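Local coordinates for protein putative SAM-dependent O-methyltranferase (Podospora anserina, PDB 4YMH) that probably transfers methyl groups from S-adenosylmethionine to oxygen atoms of its substrates, at residues R68-G73 against E93-E98. Sequence-based numbering, arbitrary orientation.
Sequences RILEIG and EIVTLE. With SAH (S-adenosyl-L-homocysteine), chain E.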
ATOM      1  N   ARG A  68       2.563  19.997  -2.603  1.00 24.95           N
ATOM      2  CA  ARG A  68       1.300  20.454  -2.025  1.00 21.40           C
ATOM      3  C   ARG A  68       0.440  19.227  -1.773  1.00 23.53           C
ATOM      4  O   ARG A  68       0.457  18.296  -2.583  1.00 23.14           O
ATOM      5  CB  ARG A  68       0.561  21.418  -2.960  1.00 25.33           C
ATOM      6  CG  ARG A  68       1.316  22.677  -3.365  1.00 33.09           C
ATOM      7  CD  ARG A  68       0.466  23.523  -4.316  1.00 33.42           C
ATOM      8  NE  ARG A  68      -0.684  24.129  -3.647  1.00 34.04           N
ATOM      9  CZ  ARG A  68      -1.845  24.404  -4.236  1.00 34.62           C
ATOM     10  NH1 ARG A  68      -2.044  24.096  -5.513  1.00 33.77           N
ATOM     11  NH2 ARG A  68      -2.817  24.971  -3.542  1.00 34.93           N
ATOM     12  N   ILE A  69      -0.309  19.224  -0.668  1.00 19.95           N
ATOM     13  CA  ILE A  69      -1.202  18.114  -0.339  1.00 19.20           C
ATOM     14  C   ILE A  69      -2.620  18.659  -0.203  1.00 22.49           C
ATOM     15  O   ILE A  69      -2.831  19.705   0.406  1.00 21.67           O
ATOM     16  CB  ILE A  69      -0.785  17.399   0.978  1.00 20.52           C
ATOM     17  CG1 ILE A  69       0.544  16.662   0.799  1.00 24.67           C
ATOM     18  CG2 ILE A  69      -1.875  16.413   1.447  1.00 21.19           C
ATOM     19  CD1 ILE A  69       1.102  16.033   2.078  1.00 22.98           C
ATOM     20  N   LEU A  70      -3.581  17.967  -0.796  1.00 19.54           N
ATOM     21  CA  LEU A  70      -4.991  18.306  -0.601  1.00 20.94           C
ATOM     22  C   LEU A  70      -5.670  17.181   0.153  1.00 24.28           C
ATOM     23  O   LEU A  70      -5.399  16.013  -0.101  1.00 22.54           O
ATOM     24  CB  LEU A  70      -5.703  18.539  -1.930  1.00 21.22           C
ATOM     25  CG  LEU A  70      -7.238  18.652  -1.826  1.00 21.04           C
ATOM     26  CD1 LEU A  70      -7.654  19.892  -1.021  1.00 23.40           C
ATOM     27  CD2 LEU A  70      -7.886  18.653  -3.195  1.00 24.91           C
ATOM     28  N   GLU A  71      -6.548  17.540   1.081  1.00 21.63           N
ATOM     29  CA  GLU A  71      -7.294  16.566   1.857  1.00 24.99           C
ATOM     30  C   GLU A  71      -8.775  16.940   1.874  1.00 23.72           C
ATOM     31  O   GLU A  71      -9.131  18.094   2.096  1.00 24.68           O
ATOM     32  CB  GLU A  71      -6.720  16.499   3.270  1.00 33.44           C
ATOM     33  CG  GLU A  71      -7.675  16.059   4.332  1.00 38.12           C
ATOM     34  CD  GLU A  71      -6.996  15.901   5.669  1.00 35.21           C
ATOM     35  OE1 GLU A  71      -7.335  16.658   6.610  1.00 36.95           O
ATOM     36  OE2 GLU A  71      -6.127  15.012   5.775  1.00 31.48           O
ATOM     37  N   ILE A  72      -9.644  15.975   1.606  1.00 23.99           N
ATOM     38  CA  ILE A  72     -11.073  16.239   1.626  1.00 21.72           C
ATOM     39  C   ILE A  72     -11.646  15.477   2.816  1.00 25.72           C
ATOM     40  O   ILE A  72     -11.616  14.242   2.836  1.00 24.06           O
ATOM     41  CB  ILE A  72     -11.757  15.826   0.309  1.00 25.87           C
ATOM     42  CG1 ILE A  72     -10.998  16.402  -0.893  1.00 23.93           C
ATOM     43  CG2 ILE A  72     -13.206  16.292   0.293  1.00 28.55           C
ATOM     44  CD1 ILE A  72     -11.623  16.064  -2.254  1.00 25.03           C
ATOM     45  N   GLY A  73     -12.124  16.222   3.819  1.00 27.81           N
ATOM     46  CA  GLY A  73     -12.649  15.645   5.047  1.00 25.59           C
ATOM     47  C   GLY A  73     -11.631  15.765   6.169  1.00 27.04           C
ATOM     48  O   GLY A  73     -10.774  14.902   6.340  1.00 28.13           O
ATOM     49  N   GLU A  93       2.557  22.933   1.343  1.00 29.00           N
ATOM     50  CA  GLU A  93       1.238  23.476   1.636  1.00 29.27           C
ATOM     51  C   GLU A  93       0.255  22.328   1.782  1.00 27.72           C
ATOM     52  O   GLU A  93       0.250  21.378   0.999  1.00 26.84           O
ATOM     53  CB  GLU A  93       0.760  24.444   0.543  1.00 34.32           C
ATOM     54  CG  GLU A  93      -0.590  25.107   0.871  1.00 42.94           C
ATOM     55  CD  GLU A  93      -1.139  25.992  -0.252  1.00 49.94           C
ATOM     56  OE1 GLU A  93      -0.631  25.918  -1.390  1.00 52.53           O
ATOM     57  OE2 GLU A  93      -2.082  26.771   0.010  1.00 51.76           O
ATOM     58  N   ILE A  94      -0.573  22.417   2.807  1.00 29.88           N
ATOM     59  CA  ILE A  94      -1.593  21.415   3.055  1.00 26.41           C
ATOM     60  C   ILE A  94      -2.938  22.111   3.085  1.00 28.05           C
ATOM     61  O   ILE A  94      -3.156  23.008   3.888  1.00 28.81           O
ATOM     62  CB  ILE A  94      -1.331  20.677   4.364  1.00 26.39           C
ATOM     63  CG1 ILE A  94       0.015  19.961   4.261  1.00 27.66           C
ATOM     64  CG2 ILE A  94      -2.443  19.682   4.657  1.00 23.12           C
ATOM     65  CD1 ILE A  94       0.631  19.678   5.564  1.00 30.70           C
ATOM     66  N   VAL A  95      -3.813  21.734   2.161  1.00 27.09           N
ATOM     67  CA  VAL A  95      -5.146  22.300   2.084  1.00 23.44           C
ATOM     68  C   VAL A  95      -6.116  21.226   2.546  1.00 25.96           C
ATOM     69  O   VAL A  95      -6.067  20.092   2.075  1.00 26.30           O
ATOM     70  CB  VAL A  95      -5.500  22.758   0.649  1.00 25.02           C
ATOM     71  CG1 VAL A  95      -6.964  23.207   0.565  1.00 26.38           C
ATOM     72  CG2 VAL A  95      -4.548  23.858   0.197  1.00 25.57           C
ATOM     73  N   THR A  96      -6.972  21.553   3.499  1.00 20.65           N
ATOM     74  CA  THR A  96      -7.910  20.548   3.950  1.00 21.88           C
ATOM     75  C   THR A  96      -9.319  21.124   3.949  1.00 26.28           C
ATOM     76  O   THR A  96      -9.539  22.273   4.352  1.00 28.11           O
ATOM     77  CB  THR A  96      -7.502  19.985   5.337  1.00 26.72           C
ATOM     78  OG1 THR A  96      -8.476  19.027   5.771  1.00 26.20           O
ATOM     79  CG2 THR A  96      -7.346  21.093   6.375  1.00 28.78           C
ATOM     80  N   LEU A  97     -10.266  20.336   3.439  1.00 29.98           N
ATOM     81  CA  LEU A  97     -11.636  20.807   3.249  1.00 27.93           C
ATOM     82  C   LEU A  97     -12.584  20.203   4.276  1.00 32.67           C
ATOM     83  O   LEU A  97     -12.545  18.995   4.510  1.00 27.16           O
ATOM     84  CB  LEU A  97     -12.136  20.463   1.844  1.00 26.11           C
ATOM     85  CG  LEU A  97     -11.285  20.918   0.663  1.00 29.95           C
ATOM     86  CD1 LEU A  97     -11.989  20.562  -0.631  1.00 28.65           C
ATOM     87  CD2 LEU A  97     -11.024  22.423   0.743  1.00 29.19           C
ATOM     88  N   GLU A  98     -13.453  21.023   4.870  1.00 29.36           N
ATOM     89  CA  GLU A  98     -14.364  20.493   5.889  1.00 28.84           C
ATOM     90  C   GLU A  98     -15.670  21.276   5.933  1.00 30.37           C
ATOM     91  O   GLU A  98     -15.653  22.497   5.787  1.00 33.70           O
ATOM     92  CB  GLU A  98     -13.681  20.517   7.268  1.00 28.46           C
ATOM     93  CG  GLU A  98     -14.594  20.147   8.433  1.00 30.36           C
ATOM     94  CD  GLU A  98     -15.137  18.721   8.350  1.00 32.59           C
ATOM     95  OE1 GLU A  98     -14.338  17.780   8.132  1.00 33.43           O
ATOM     96  OE2 GLU A  98     -16.370  18.537   8.511  1.00 32.25           O
TER
HETATM   97  N   SAH E1001      -9.599  12.532   7.620  1.00 31.95           N
HETATM   98  CA  SAH E1001      -9.971  12.395   9.000  1.00 35.69           C
HETATM   99  CB  SAH E1001     -11.392  11.858   9.148  1.00 32.83           C
HETATM  100  CG  SAH E1001     -12.444  12.385   8.177  1.00 29.14           C
HETATM  101  SD  SAH E1001     -14.040  11.799   8.609  1.00 31.51           S
HETATM  102  C   SAH E1001      -9.031  11.472   9.728  1.00 35.76           C
HETATM  103  O   SAH E1001      -8.946  11.530  10.932  1.00 30.25           O
HETATM  104  OXT SAH E1001      -8.373  10.669   9.086  1.00 36.11           O
HETATM  105  C5' SAH E1001     -14.932  12.596   7.337  1.00 30.17           C
HETATM  106  C4' SAH E1001     -15.087  14.098   7.516  1.00 30.11           C
HETATM  107  O4' SAH E1001     -15.649  14.656   6.343  1.00 33.68           O
HETATM  108  C3' SAH E1001     -16.036  14.461   8.633  1.00 32.92           C
HETATM  109  O3' SAH E1001     -15.430  15.354   9.537  1.00 33.00           O
HETATM  110  C2' SAH E1001     -17.199  15.124   7.943  1.00 31.31           C
HETATM  111  O2' SAH E1001     -17.828  16.097   8.716  1.00 28.94           O
HETATM  112  C1' SAH E1001     -16.594  15.646   6.663  1.00 32.84           C
HETATM  113  N9  SAH E1001     -17.559  15.779   5.563  1.00 33.36           N
HETATM  114  C8  SAH E1001     -18.577  14.988   5.276  1.00 32.96           C
HETATM  115  N7  SAH E1001     -19.222  15.419   4.205  1.00 28.91           N
HETATM  116  C5  SAH E1001     -18.610  16.500   3.788  1.00 30.80           C
HETATM  117  C6  SAH E1001     -18.770  17.450   2.690  1.00 30.09           C
HETATM  118  N6  SAH E1001     -19.761  17.278   1.844  1.00 32.24           N
HETATM  119  N1  SAH E1001     -17.908  18.457   2.574  1.00 29.65           N
HETATM  120  C2  SAH E1001     -16.910  18.590   3.441  1.00 29.99           C
HETATM  121  N3  SAH E1001     -16.694  17.772   4.453  1.00 28.46           N
HETATM  122  C4  SAH E1001     -17.500  16.727   4.672  1.00 31.11           C
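Strands 68-72 and 93-98 run parallel, their axes 4.7 Å apart, joined by backbone hydrogen bonds from Ile69 N to Glu93 O onward, with a fifth from Gly73 N, just beyond the first strand, to Leu97 O. At the N-terminal end Arg68 and Glu93 lie side by side; the Arg68 chain bends at chi3 (70°), bringing NE within 2.9 Å of Glu93 OE1 in a salt bridge that meets the carboxylate from above its plane, while NH2 adds a weak bond to the same oxygen. On this face Leu70 CD1 packs 3.7 Å from Val95 CG1 and also reaches Leu97 CG, beneath helix 127-133. The other face carries Ile69 against Ile94, covered by helix 78-86, and a buried polar pair: Thr96 OG1, anti to its backbone N (chi1 178°), donates to Glu71 OE1 at 2.8 Å, while Glu71 OE2 is hydrogen-bonded to Ser79 OG, which also bonds SAH. In this Rossmann-like beta-alpha-beta unit the C-terminal ends of both strands lead to SAH, the demethylated cofactor. Gly73 O accepts from SAH N (2.9 Å). SAH O3' donates to Glu98 OE1 (3.0 Å) and SAH O2' to Glu98 OE2 (2.8 Å); Tyr75 N and Ser100 N also bond this carboxylate, consistent with paired strand ends holding amino-acid and ribose contacts in fixed relation.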